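PDB 4Q25: phosphate-specific transport system accessory protein PhoU homolog, which probably takes part in controlling phosphate uptake, as a homodimeric helix-bundle protein and negative regulator of the Pho regulon. Local coordinates for residues T165-Y170 with S200-G205; G134-K139 with A160-T165; E20-H25 with I91-S96. One frame throughout, in Å; residues are numbered along the deposited sequence.

Contacts 1 and 2 are neighbours, their centres about 7 Å apart. They share Thr165 and helix 153-183, which meets helix 188-220 in contact 1 and helix 127-149 in contact 2, and all four of their segments fall within one PhoU domain. Val137 CG1 packs on the main chain of Leu201 and Gly205 and on the Ile204 side chain, joining the two contacts. Contact 3 joins helices 15-45 and 84-120, its centre about 25 Å from that of contact 1 and 22 Å from that of contact 2. Along the chain contact 3 closes first, then contact 2, then contact 1. The three sample both halves of the helical bundle, and contacts 1 and 3 also touch the second subunit.

Contact 1: residues T165-Y170 with S200-G205; sequences TVDREY and SLERIG
With CG anti to the backbone N (chi1 -176°) and an extended chain beyond it, Glu202 reaches across to Asp167, whose own CG is anti to its carbonyl carbon, beside the backbone N, and to Tyr170. The site joins antiparallel helices 153-183 and 188-220 of the PhoU helix bundle, with the Asp167 and Glu202 CA atoms 6.3 Å apart. Asp167 OD1 and Glu202 OE1 approach to 2.9 Å although both are acceptors, and the carboxylate planes are turned 67° apart. Such proximity would favour a shared proton or a bound cation, a tentative reading from distance alone. Asp163 and Asp206 add further acidic groups around Asp167, giving two acidic pairs spaced i, i+4, consistent with the E(D)XXXD motifs that hold metal clusters in some PhoU relatives. The other oxygen, Glu202 OE2, is held by a salt bridge to Arg199. Tyr170 lies beneath this carboxylate and also packs on Trp196 of the second subunit. Its ring is inclined 35° to the carboxylate, and Glu202 OE2 stands over one face, offset toward the rim, 3.1 Å from Tyr170 CD2.

Contact 2: residues G134-K139 with A160-T165; sequences GSQVQK and AQYDKT
A single polar bridge at the protein surface, between Gln136 of helix 127-149 and Tyr162 of helix 153-183, makes this contact. The backbones stand well apart, the Gln136 and Tyr162 CA atoms being 9.1 Å from each other, and the two side chains cross the gap at about a right angle. Tyr162 OH donates to Gln136 OE1 over 2.9 Å. The hydroxyl approaches at a C=O...O angle of 128° and is tilted 35° from the amide's carbonyl plane. Seen from the tyrosine, Gln136 OE1 sits at the ring edge, near its plane. The amide and ring planes are turned 83° against each other, so the two groups meet across an edge and do not stack. The helices form an antiparallel hairpin of the PhoU helix bundle, joined by the short turn between residues 149 and 153; both segments lie within a PhoU domain, and the bridge spans the outer side of the hairpin. Gln136 has CG anti to its carbonyl carbon and an extended chain beyond, which carries the amide toward helix 153-183. There its NE2 probably bonds Glu169 OE1, though the pair is modelled too short to be exact, while the other oxygen of Glu169 is taken by His132. If so, this would help set the amide's rotation, OE1 serving the tyrosine and NE2 the glutamate. Beneath the polar groups the Gln136 side chain touches Val166, and Val137 beside it packs on Val166 and Ile204. On the other helix, Thr165 OG1 donates to the main-chain oxygen Tyr162 O at 2.9 Å, and the same Thr165 OG1 lies over the centre of one face of the Tyr162 ring, 3.4 Å above its plane.

Contact 3: residues E20-H25 with I91-S96; sequences EDVRSH and ISISKS
Arg23 and Ile93 bring helices 15-45 and 84-120 closest here, with their CA atoms 7.4 Å apart and the two segments running in broadly the same direction. This is apolar packing inside the PhoU helix bundle, and no hydrogen bond links the two segments. Ile93 points toward helix 15-45, and its extended chi2 (171°) sends CD1 out as the touching atom. That methyl meets Val22 CG1 at 3.7 Å, the two side chains lying at an oblique angle. Val22 CG1 stands between its backbone N and carbonyl carbon (chi1 72°), while CG2 takes the place anti to N. The Ile93 methyl also rests against main chain, with Arg23 CA at 4.2 Å from Ile93 CD1. Helix 59-78 closes in on the same pair: Val22 touches Ile76 and Glu72, and Ile93 touches Ile69 and Cys73. Phe148 of helix 127-149 adds an aromatic neighbour to both Ile93 and Arg23, so four helices converge at this point. Elsewhere on 91-96 the second subunit is met: Ile91 packs on its Val74, and Lys95 NZ forms a salt bridge with its Asp70. Beyond its CA, Arg23 leads away from Ile93. Its guanidinium is anchored by NH1, which donates to the carbonyl oxygen of Ala149, the last residue of helix 127-149, and more weakly by NE, which meets Glu20 OE2 at 3.2 Å in a bent salt bridge with an N-H...O angle of 124°.

Contact 1: residues T165-Y170 with S200-G205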
ATOM      1  N   THR A 165      16.629  -9.191   3.744  1.00 46.07           N
ATOM      2  CA  THR A 165      17.820  -8.485   4.189  1.00 47.19           C
ATOM      3  C   THR A 165      17.537  -6.983   4.139  1.00 47.25           C
ATOM      4  O   THR A 165      18.045  -6.238   4.952  1.00 50.66           O
ATOM      5  CB  THR A 165      19.112  -8.875   3.451  1.00 48.51           C
ATOM      6  OG1 THR A 165      18.964  -8.626   2.058  1.00 59.82           O
ATOM      7  CG2 THR A 165      19.488 -10.325   3.682  1.00 50.63           C
ATOM      8  N   VAL A 166      16.663  -6.552   3.233  1.00 49.11           N
ATOM      9  CA  VAL A 166      16.305  -5.152   3.159  1.00 43.80           C
ATOM     10  C   VAL A 166      15.494  -4.752   4.392  1.00 46.01           C
ATOM     11  O   VAL A 166      15.820  -3.756   5.043  1.00 42.85           O
ATOM     12  CB  VAL A 166      15.579  -4.806   1.851  1.00 41.48           C
ATOM     13  CG1 VAL A 166      14.757  -3.557   2.024  1.00 38.96           C
ATOM     14  CG2 VAL A 166      16.568  -4.613   0.720  1.00 40.96           C
ATOM     15  N   ASP A 167      14.461  -5.522   4.734  1.00 46.41           N
ATOM     16  CA  ASP A 167      13.671  -5.212   5.934  1.00 48.32           C
ATOM     17  C   ASP A 167      14.568  -5.214   7.179  1.00 48.52           C
ATOM     18  O   ASP A 167      14.351  -4.447   8.116  1.00 50.83           O
ATOM     19  CB  ASP A 167      12.490  -6.179   6.110  1.00 48.29           C
ATOM     20  CG  ASP A 167      11.514  -6.170   4.909  1.00 56.61           C
ATOM     21  OD1 ASP A 167      11.474  -5.185   4.135  1.00 61.36           O
ATOM     22  OD2 ASP A 167      10.772  -7.163   4.715  1.00 60.91           O
ATOM     23  N   ARG A 168      15.583  -6.069   7.165  1.00 49.12           N
ATOM     24  CA  ARG A 168      16.539  -6.158   8.257  1.00 51.84           C
ATOM     25  C   ARG A 168      17.375  -4.880   8.360  1.00 48.50           C
ATOM     26  O   ARG A 168      17.539  -4.315   9.445  1.00 48.76           O
ATOM     27  CB  ARG A 168      17.471  -7.362   8.057  1.00 55.37           C
ATOM     28  CG  ARG A 168      18.137  -7.811   9.334  1.00 59.04           C
ATOM     29  CD  ARG A 168      19.378  -8.670   9.092  1.00 64.10           C
ATOM     30  NE  ARG A 168      20.201  -8.730  10.307  1.00 63.64           N
ATOM     31  CZ  ARG A 168      21.295  -9.475  10.450  1.00 57.08           C
ATOM     32  NH1 ARG A 168      21.728 -10.241   9.460  1.00 59.16           N
ATOM     33  NH2 ARG A 168      21.963  -9.446  11.598  1.00 59.82           N
ATOM     34  N   GLU A 169      17.915  -4.437   7.235  1.00 44.97           N
ATOM     35  CA  GLU A 169      18.613  -3.158   7.161  1.00 44.57           C
ATOM     36  C   GLU A 169      17.749  -1.959   7.613  1.00 47.45           C
ATOM     37  O   GLU A 169      18.234  -1.033   8.269  1.00 50.37           O
ATOM     38  CB  GLU A 169      19.049  -2.911   5.727  1.00 47.21           C
ATOM     39  CG  GLU A 169      20.160  -3.819   5.248  1.00 43.02           C
ATOM     40  CD  GLU A 169      20.504  -3.561   3.825  1.00 43.85           C
ATOM     41  OE1 GLU A 169      19.659  -3.011   3.064  1.00 47.07           O
ATOM     42  OE2 GLU A 169      21.636  -3.893   3.455  1.00 46.37           O
ATOM     43  N   TYR A 170      16.475  -1.980   7.253  1.00 45.67           N
ATOM     44  CA  TYR A 170      15.569  -0.940   7.657  1.00 45.85           C
ATOM     45  C   TYR A 170      15.459  -0.884   9.195  1.00 49.64           C
ATOM     46  O   TYR A 170      15.553   0.192   9.786  1.00 49.99           O
ATOM     47  CB  TYR A 170      14.186  -1.107   7.012  1.00 44.10           C
ATOM     48  CG  TYR A 170      13.147  -0.214   7.655  1.00 46.52           C
ATOM     49  CD1 TYR A 170      13.080   1.134   7.343  1.00 47.78           C
ATOM     50  CD2 TYR A 170      12.277  -0.706   8.632  1.00 50.30           C
ATOM     51  CE1 TYR A 170      12.171   1.975   7.968  1.00 49.75           C
ATOM     52  CE2 TYR A 170      11.351   0.112   9.253  1.00 52.50           C
ATOM     53  CZ  TYR A 170      11.300   1.458   8.917  1.00 53.52           C
ATOM     54  OH  TYR A 170      10.395   2.288   9.522  1.00 48.93           O
ATOM     55  N   SER A 200       9.171   4.168   3.058  1.00 33.28           N
ATOM     56  CA  SER A 200       8.802   4.091   1.645  1.00 33.62           C
ATOM     57  C   SER A 200       9.775   3.236   0.790  1.00 35.26           C
ATOM     58  O   SER A 200       9.365   2.511  -0.103  1.00 34.35           O
ATOM     59  CB  SER A 200       8.705   5.507   1.037  1.00 33.05           C
ATOM     60  OG  SER A 200       7.629   6.276   1.599  1.00 31.64           O
ATOM     61  N   LEU A 201      11.074   3.349   1.017  1.00 36.34           N
ATOM     62  CA  LEU A 201      11.997   2.485   0.262  1.00 35.61           C
ATOM     63  C   LEU A 201      11.782   0.977   0.618  1.00 34.42           C
ATOM     64  O   LEU A 201      11.806   0.115  -0.237  1.00 34.97           O
ATOM     65  CB  LEU A 201      13.446   2.935   0.487  1.00 32.20           C
ATOM     66  CG  LEU A 201      13.791   4.297  -0.123  1.00 31.52           C
ATOM     67  CD1 LEU A 201      15.205   4.724   0.247  1.00 33.58           C
ATOM     68  CD2 LEU A 201      13.632   4.280  -1.631  1.00 30.18           C
ATOM     69  N   GLU A 202      11.539   0.685   1.878  1.00 34.11           N
ATOM     70  CA  GLU A 202      11.261  -0.664   2.311  1.00 38.62           C
ATOM     71  C   GLU A 202      10.004  -1.209   1.641  1.00 41.35           C
ATOM     72  O   GLU A 202       9.969  -2.361   1.233  1.00 40.24           O
ATOM     73  CB  GLU A 202      11.090  -0.726   3.824  1.00 39.60           C
ATOM     74  CG  GLU A 202      10.886  -2.139   4.308  1.00 46.74           C
ATOM     75  CD  GLU A 202      10.644  -2.266   5.795  1.00 51.45           C
ATOM     76  OE1 GLU A 202      10.937  -3.349   6.338  1.00 54.25           O
ATOM     77  OE2 GLU A 202      10.145  -1.312   6.417  1.00 58.19           O
ATOM     78  N   ARG A 203       8.976  -0.373   1.535  1.00 38.92           N
ATOM     79  CA  ARG A 203       7.763  -0.764   0.864  1.00 35.49           C
ATOM     80  C   ARG A 203       8.000  -0.984  -0.619  1.00 35.54           C
ATOM     81  O   ARG A 203       7.445  -1.885  -1.225  1.00 31.09           O
ATOM     82  CB  ARG A 203       6.698   0.291   1.048  1.00 38.20           C
ATOM     83  CG  ARG A 203       6.133   0.408   2.459  1.00 39.15           C
ATOM     84  CD  ARG A 203       4.767  -0.218   2.532  1.00 47.04           C
ATOM     85  NE  ARG A 203       4.804  -1.679   2.518  1.00 47.91           N
ATOM     86  CZ  ARG A 203       3.841  -2.470   2.033  1.00 53.65           C
ATOM     87  NH1 ARG A 203       2.729  -1.972   1.454  1.00 56.88           N
ATOM     88  NH2 ARG A 203       4.015  -3.786   2.096  1.00 56.34           N
ATOM     89  N   ILE A 204       8.818  -0.149  -1.226  1.00 33.76           N
ATOM     90  CA  ILE A 204       9.162  -0.393  -2.619  1.00 35.36           C
ATOM     91  C   ILE A 204       9.775  -1.811  -2.807  1.00 35.15           C
ATOM     92  O   ILE A 204       9.454  -2.505  -3.753  1.00 31.56           O
ATOM     93  CB  ILE A 204      10.059   0.712  -3.139  1.00 33.52           C
ATOM     94  CG1 ILE A 204       9.223   1.988  -3.271  1.00 30.86           C
ATOM     95  CG2 ILE A 204      10.677   0.344  -4.486  1.00 34.43           C
ATOM     96  CD1 ILE A 204      10.042   3.220  -3.562  1.00 30.33           C
ATOM     97  N   GLY A 205      10.610  -2.227  -1.871  1.00 33.70           N
ATOM     98  CA  GLY A 205      11.178  -3.556  -1.887  1.00 37.33           C
ATOM     99  C   GLY A 205      10.157  -4.634  -1.602  1.00 38.17           C
ATOM    100  O   GLY A 205      10.222  -5.694  -2.201  1.00 36.60           O
TER

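Contact 2: residues G134-K139 with A160-T165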
ATOM      1  N   GLY A 134      17.987   2.363  -0.871  1.00 34.51           N
ATOM      2  CA  GLY A 134      17.376   2.799  -2.117  1.00 34.49           C
ATOM      3  C   GLY A 134      17.948   2.129  -3.353  1.00 35.15           C
ATOM      4  O   GLY A 134      17.226   1.837  -4.326  1.00 32.26           O
ATOM      5  N   SER A 135      19.257   1.913  -3.355  1.00 35.89           N
ATOM      6  CA  SER A 135      19.893   1.353  -4.542  1.00 38.65           C
ATOM      7  C   SER A 135      19.588  -0.135  -4.621  1.00 36.27           C
ATOM      8  O   SER A 135      19.429  -0.686  -5.697  1.00 40.80           O
ATOM      9  CB  SER A 135      21.399   1.603  -4.555  1.00 40.71           C
ATOM     10  OG  SER A 135      21.969   1.039  -3.409  1.00 40.71           O
ATOM     11  N   GLN A 136      19.485  -0.765  -3.468  1.00 34.55           N
ATOM     12  CA  GLN A 136      19.130  -2.166  -3.403  1.00 37.40           C
ATOM     13  C   GLN A 136      17.709  -2.419  -3.883  1.00 41.31           C
ATOM     14  O   GLN A 136      17.452  -3.273  -4.719  1.00 39.24           O
ATOM     15  CB  GLN A 136      19.259  -2.643  -1.986  1.00 38.27           C
ATOM     16  CG  GLN A 136      20.702  -2.885  -1.556  1.00 39.37           C
ATOM     17  CD  GLN A 136      20.806  -3.162  -0.075  1.00 45.27           C
ATOM     18  OE1 GLN A 136      21.542  -4.037   0.338  1.00 55.42           O
ATOM     19  NE2 GLN A 136      20.053  -2.438   0.726  1.00 42.93           N
ATOM     20  N   VAL A 137      16.795  -1.632  -3.356  1.00 38.44           N
ATOM     21  CA  VAL A 137      15.376  -1.780  -3.632  1.00 36.20           C
ATOM     22  C   VAL A 137      15.061  -1.409  -5.095  1.00 36.53           C
ATOM     23  O   VAL A 137      14.182  -1.978  -5.718  1.00 37.66           O
ATOM     24  CB  VAL A 137      14.650  -0.914  -2.596  1.00 39.06           C
ATOM     25  CG1 VAL A 137      13.156  -0.862  -2.821  1.00 38.82           C
ATOM     26  CG2 VAL A 137      15.135  -1.196  -1.174  1.00 36.66           C
ATOM     27  N   GLN A 138      15.806  -0.471  -5.650  1.00 36.31           N
ATOM     28  CA  GLN A 138      15.714  -0.172  -7.062  1.00 36.68           C
ATOM     29  C   GLN A 138      16.187  -1.381  -7.863  1.00 40.26           C
ATOM     30  O   GLN A 138      15.595  -1.687  -8.900  1.00 38.98           O
ATOM     31  CB  GLN A 138      16.551   1.043  -7.416  1.00 35.21           C
ATOM     32  CG  GLN A 138      16.486   1.481  -8.894  1.00 36.37           C
ATOM     33  CD  GLN A 138      17.315   2.734  -9.139  1.00 40.49           C
ATOM     34  OE1 GLN A 138      17.327   3.643  -8.316  1.00 41.74           O
ATOM     35  NE2 GLN A 138      18.046   2.780 -10.256  1.00 47.06           N
ATOM     36  N   LYS A 139      17.245  -2.053  -7.390  1.00 40.23           N
ATOM     37  CA  LYS A 139      17.736  -3.266  -8.040  1.00 43.42           C
ATOM     38  C   LYS A 139      16.687  -4.367  -8.006  1.00 37.30           C
ATOM     39  O   LYS A 139      16.374  -4.946  -9.014  1.00 41.56           O
ATOM     40  CB  LYS A 139      19.060  -3.789  -7.457  1.00 44.80           C
ATOM     41  CG  LYS A 139      19.784  -4.705  -8.464  1.00 52.34           C
ATOM     42  CD  LYS A 139      21.077  -5.323  -7.939  1.00 59.83           C
ATOM     43  CE  LYS A 139      21.908  -5.970  -9.069  1.00 64.89           C
ATOM     44  NZ  LYS A 139      23.392  -5.960  -8.822  1.00 66.87           N
ATOM     45  N   ALA A 160      12.778 -12.080  -4.095  1.00 50.58           N
ATOM     46  CA  ALA A 160      11.910 -12.300  -2.940  1.00 52.62           C
ATOM     47  C   ALA A 160      12.696 -12.590  -1.669  1.00 55.88           C
ATOM     48  O   ALA A 160      12.334 -12.129  -0.580  1.00 59.35           O
ATOM     49  CB  ALA A 160      10.934 -13.436  -3.229  1.00 56.45           C
ATOM     50  N   GLN A 161      13.775 -13.351  -1.797  1.00 56.56           N
ATOM     51  CA  GLN A 161      14.614 -13.673  -0.647  1.00 55.14           C
ATOM     52  C   GLN A 161      15.405 -12.475  -0.167  1.00 52.52           C
ATOM     53  O   GLN A 161      15.667 -12.342   1.022  1.00 54.22           O
ATOM     54  CB  GLN A 161      15.602 -14.789  -0.999  1.00 62.49           C
ATOM     55  CG  GLN A 161      14.991 -16.179  -1.081  1.00 62.05           C
ATOM     56  CD  GLN A 161      15.920 -17.170  -1.776  1.00 69.08           C
ATOM     57  OE1 GLN A 161      16.891 -16.775  -2.434  1.00 69.16           O
ATOM     58  NE2 GLN A 161      15.617 -18.467  -1.648  1.00 64.69           N
ATOM     59  N   TYR A 162      15.813 -11.607  -1.087  1.00 51.85           N
ATOM     60  CA  TYR A 162      16.611 -10.449  -0.699  1.00 53.27           C
ATOM     61  C   TYR A 162      15.814  -9.414   0.097  1.00 52.85           C
ATOM     62  O   TYR A 162      16.409  -8.535   0.716  1.00 50.17           O
ATOM     63  CB  TYR A 162      17.220  -9.771  -1.911  1.00 55.93           C
ATOM     64  CG  TYR A 162      18.444  -8.949  -1.567  1.00 63.85           C
ATOM     65  CD1 TYR A 162      19.664  -9.571  -1.276  1.00 61.79           C
ATOM     66  CD2 TYR A 162      18.392  -7.554  -1.536  1.00 65.12           C
ATOM     67  CE1 TYR A 162      20.785  -8.832  -0.951  1.00 63.66           C
ATOM     68  CE2 TYR A 162      19.515  -6.807  -1.222  1.00 67.12           C
ATOM     69  CZ  TYR A 162      20.710  -7.449  -0.936  1.00 66.78           C
ATOM     70  OH  TYR A 162      21.833  -6.710  -0.640  1.00 63.91           O
ATOM     71  N   ASP A 163      14.482  -9.522   0.066  1.00 48.52           N
ATOM     72  CA  ASP A 163      13.620  -8.605   0.773  1.00 48.87           C
ATOM     73  C   ASP A 163      13.817  -8.742   2.251  1.00 49.52           C
ATOM     74  O   ASP A 163      13.674  -7.778   2.973  1.00 46.74           O
ATOM     75  CB  ASP A 163      12.144  -8.830   0.434  1.00 49.92           C
ATOM     76  CG  ASP A 163      11.267  -7.671   0.886  1.00 48.40           C
ATOM     77  OD1 ASP A 163      11.717  -6.529   0.766  1.00 50.40           O
ATOM     78  OD2 ASP A 163      10.136  -7.886   1.347  1.00 48.79           O
ATOM     79  N   LYS A 164      14.160  -9.946   2.694  1.00 51.28           N
ATOM     80  CA  LYS A 164      14.454 -10.181   4.105  1.00 53.76           C
ATOM     81  C   LYS A 164      15.593  -9.293   4.568  1.00 49.05           C
ATOM     82  O   LYS A 164      15.540  -8.704   5.656  1.00 47.15           O
ATOM     83  CB  LYS A 164      14.823 -11.649   4.358  1.00 55.17           C
ATOM     84  CG  LYS A 164      13.615 -12.525   4.626  1.00 62.56           C
ATOM     85  CD  LYS A 164      13.086 -12.283   6.038  1.00 67.29           C
ATOM     86  CE  LYS A 164      11.863 -13.130   6.378  1.00 69.37           C
ATOM     87  NZ  LYS A 164      12.126 -14.593   6.273  1.00 68.28           N
ATOM     88  N   THR A 165      16.629  -9.191   3.744  1.00 46.07           N
ATOM     89  CA  THR A 165      17.820  -8.485   4.189  1.00 47.19           C
ATOM     90  C   THR A 165      17.537  -6.983   4.139  1.00 47.25           C
ATOM     91  O   THR A 165      18.045  -6.238   4.952  1.00 50.66           O
ATOM     92  CB  THR A 165      19.112  -8.875   3.451  1.00 48.51           C
ATOM     93  OG1 THR A 165      18.964  -8.626   2.058  1.00 59.82           O
ATOM     94  CG2 THR A 165      19.488 -10.325   3.682  1.00 50.63           C
TER

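Contact 3: residues E20-H25 with I91-S96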
ATOM      1  N   GLU A  20       1.439 -10.007 -26.075  1.00 56.74           N
ATOM      2  CA  GLU A  20       2.790  -9.482 -25.974  1.00 63.12           C
ATOM      3  C   GLU A  20       2.717  -7.972 -25.800  1.00 54.87           C
ATOM      4  O   GLU A  20       3.519  -7.419 -25.089  1.00 54.95           O
ATOM      5  CB  GLU A  20       3.658  -9.835 -27.198  1.00 67.26           C
ATOM      6  CG  GLU A  20       3.942 -11.327 -27.375  1.00 74.15           C
ATOM      7  CD  GLU A  20       5.035 -11.875 -26.468  1.00 80.60           C
ATOM      8  OE1 GLU A  20       5.965 -12.534 -26.998  1.00 85.03           O
ATOM      9  OE2 GLU A  20       4.964 -11.674 -25.234  1.00 79.36           O
ATOM     10  N   ASP A  21       1.770  -7.323 -26.467  1.00 52.96           N
ATOM     11  CA  ASP A  21       1.552  -5.887 -26.325  1.00 57.32           C
ATOM     12  C   ASP A  21       1.275  -5.431 -24.885  1.00 55.72           C
ATOM     13  O   ASP A  21       1.759  -4.387 -24.463  1.00 57.35           O
ATOM     14  CB  ASP A  21       0.386  -5.439 -27.196  1.00 61.61           C
ATOM     15  CG  ASP A  21       0.815  -5.117 -28.592  1.00 67.68           C
ATOM     16  OD1 ASP A  21       1.650  -5.872 -29.138  1.00 72.72           O
ATOM     17  OD2 ASP A  21       0.341  -4.094 -29.125  1.00 69.03           O
ATOM     18  N   VAL A  22       0.485  -6.203 -24.154  1.00 50.15           N
ATOM     19  CA  VAL A  22       0.180  -5.890 -22.768  1.00 55.07           C
ATOM     20  C   VAL A  22       1.359  -6.270 -21.862  1.00 49.11           C
ATOM     21  O   VAL A  22       1.564  -5.679 -20.814  1.00 48.97           O
ATOM     22  CB  VAL A  22      -1.139  -6.558 -22.279  1.00 53.44           C
ATOM     23  CG1 VAL A  22      -0.976  -8.050 -22.101  1.00 52.15           C
ATOM     24  CG2 VAL A  22      -1.589  -5.947 -20.964  1.00 55.33           C
ATOM     25  N   ARG A  23       2.132  -7.253 -22.265  1.00 46.04           N
ATOM     26  CA  ARG A  23       3.338  -7.586 -21.530  1.00 52.02           C
ATOM     27  C   ARG A  23       4.322  -6.423 -21.659  1.00 52.82           C
ATOM     28  O   ARG A  23       4.927  -6.019 -20.684  1.00 51.80           O
ATOM     29  CB  ARG A  23       3.963  -8.863 -22.064  1.00 54.11           C
ATOM     30  CG  ARG A  23       4.564  -9.747 -21.002  1.00 62.99           C
ATOM     31  CD  ARG A  23       5.068 -11.059 -21.598  1.00 64.27           C
ATOM     32  NE  ARG A  23       6.230 -10.781 -22.437  1.00 65.25           N
ATOM     33  CZ  ARG A  23       7.495 -10.988 -22.088  1.00 70.96           C
ATOM     34  NH1 ARG A  23       7.807 -11.534 -20.905  1.00 73.02           N
ATOM     35  NH2 ARG A  23       8.459 -10.670 -22.947  1.00 70.38           N
ATOM     36  N   SER A  24       4.448  -5.866 -22.858  1.00 49.80           N
ATOM     37  CA  SER A  24       5.430  -4.828 -23.117  1.00 53.38           C
ATOM     38  C   SER A  24       4.981  -3.497 -22.516  1.00 52.45           C
ATOM     39  O   SER A  24       5.809  -2.647 -22.195  1.00 56.41           O
ATOM     40  CB  SER A  24       5.694  -4.668 -24.622  1.00 56.17           C
ATOM     41  OG  SER A  24       4.832  -3.699 -25.202  1.00 62.15           O
ATOM     42  N   HIS A  25       3.675  -3.318 -22.379  1.00 49.41           N
ATOM     43  CA  HIS A  25       3.130  -2.155 -21.686  1.00 46.59           C
ATOM     44  C   HIS A  25       3.434  -2.205 -20.189  1.00 43.28           C
ATOM     45  O   HIS A  25       3.807  -1.202 -19.619  1.00 45.41           O
ATOM     46  CB  HIS A  25       1.643  -2.048 -21.930  1.00 51.11           C
ATOM     47  CG  HIS A  25       1.296  -1.755 -23.357  1.00 55.76           C
ATOM     48  ND1 HIS A  25       0.143  -2.213 -23.957  1.00 51.84           N
ATOM     49  CD2 HIS A  25       1.972  -1.074 -24.310  1.00 58.43           C
ATOM     50  CE1 HIS A  25       0.106  -1.802 -25.210  1.00 56.98           C
ATOM     51  NE2 HIS A  25       1.208  -1.115 -25.451  1.00 62.03           N
ATOM     52  N   ILE A  91      -3.392 -12.494 -15.109  1.00 51.89           N
ATOM     53  CA  ILE A  91      -3.554 -12.290 -13.685  1.00 52.77           C
ATOM     54  C   ILE A  91      -2.297 -11.696 -13.054  1.00 52.75           C
ATOM     55  O   ILE A  91      -2.397 -10.869 -12.165  1.00 55.91           O
ATOM     56  CB  ILE A  91      -3.946 -13.600 -12.983  1.00 56.03           C
ATOM     57  CG1 ILE A  91      -5.397 -13.955 -13.367  1.00 63.27           C
ATOM     58  CG2 ILE A  91      -3.794 -13.494 -11.464  1.00 56.20           C
ATOM     59  CD1 ILE A  91      -5.922 -15.234 -12.736  1.00 63.42           C
ATOM     60  N   SER A  92      -1.132 -12.148 -13.492  1.00 52.91           N
ATOM     61  CA  SER A  92       0.132 -11.637 -12.992  1.00 54.06           C
ATOM     62  C   SER A  92       0.307 -10.198 -13.426  1.00 50.14           C
ATOM     63  O   SER A  92       0.879  -9.395 -12.705  1.00 47.34           O
ATOM     64  CB  SER A  92       1.304 -12.479 -13.509  1.00 57.40           C
ATOM     65  OG  SER A  92       1.349 -13.695 -12.785  1.00 63.40           O
ATOM     66  N   ILE A  93      -0.191  -9.867 -14.607  1.00 44.83           N
ATOM     67  CA  ILE A  93      -0.079  -8.503 -15.083  1.00 44.74           C
ATOM     68  C   ILE A  93      -0.982  -7.565 -14.277  1.00 47.44           C
ATOM     69  O   ILE A  93      -0.534  -6.519 -13.788  1.00 43.05           O
ATOM     70  CB  ILE A  93      -0.388  -8.401 -16.562  1.00 41.25           C
ATOM     71  CG1 ILE A  93       0.777  -8.974 -17.362  1.00 46.02           C
ATOM     72  CG2 ILE A  93      -0.620  -6.953 -16.963  1.00 45.13           C
ATOM     73  CD1 ILE A  93       0.521  -9.138 -18.847  1.00 49.09           C
ATOM     74  N   SER A  94      -2.246  -7.930 -14.120  1.00 44.51           N
ATOM     75  CA  SER A  94      -3.172  -7.012 -13.484  1.00 45.56           C
ATOM     76  C   SER A  94      -2.820  -6.808 -12.016  1.00 37.94           C
ATOM     77  O   SER A  94      -2.979  -5.733 -11.505  1.00 44.36           O
ATOM     78  CB  SER A  94      -4.625  -7.464 -13.657  1.00 48.84           C
ATOM     79  OG  SER A  94      -4.910  -8.550 -12.826  1.00 50.74           O
ATOM     80  N   LYS A  95      -2.318  -7.820 -11.341  1.00 36.23           N
ATOM     81  CA  LYS A  95      -1.907  -7.636  -9.961  1.00 41.14           C
ATOM     82  C   LYS A  95      -0.607  -6.856  -9.869  1.00 43.77           C
ATOM     83  O   LYS A  95      -0.402  -6.108  -8.926  1.00 45.61           O
ATOM     84  CB  LYS A  95      -1.775  -8.965  -9.232  1.00 45.84           C
ATOM     85  CG  LYS A  95      -3.138  -9.559  -8.939  1.00 51.36           C
ATOM     86  CD  LYS A  95      -3.084 -10.772  -8.041  1.00 57.39           C
ATOM     87  CE  LYS A  95      -4.508 -11.241  -7.761  1.00 59.78           C
ATOM     88  NZ  LYS A  95      -4.443 -12.584  -7.162  1.00 65.71           N
ATOM     89  N   SER A  96       0.253  -6.999 -10.872  1.00 41.45           N
ATOM     90  CA  SER A  96       1.544  -6.371 -10.810  1.00 43.04           C
ATOM     91  C   SER A  96       1.487  -4.876 -11.141  1.00 40.39           C
ATOM     92  O   SER A  96       2.281  -4.121 -10.583  1.00 36.96           O
ATOM     93  CB  SER A  96       2.592  -7.131 -11.609  1.00 41.85           C
ATOM     94  OG  SER A  96       2.371  -6.915 -12.957  1.00 55.63           O
TER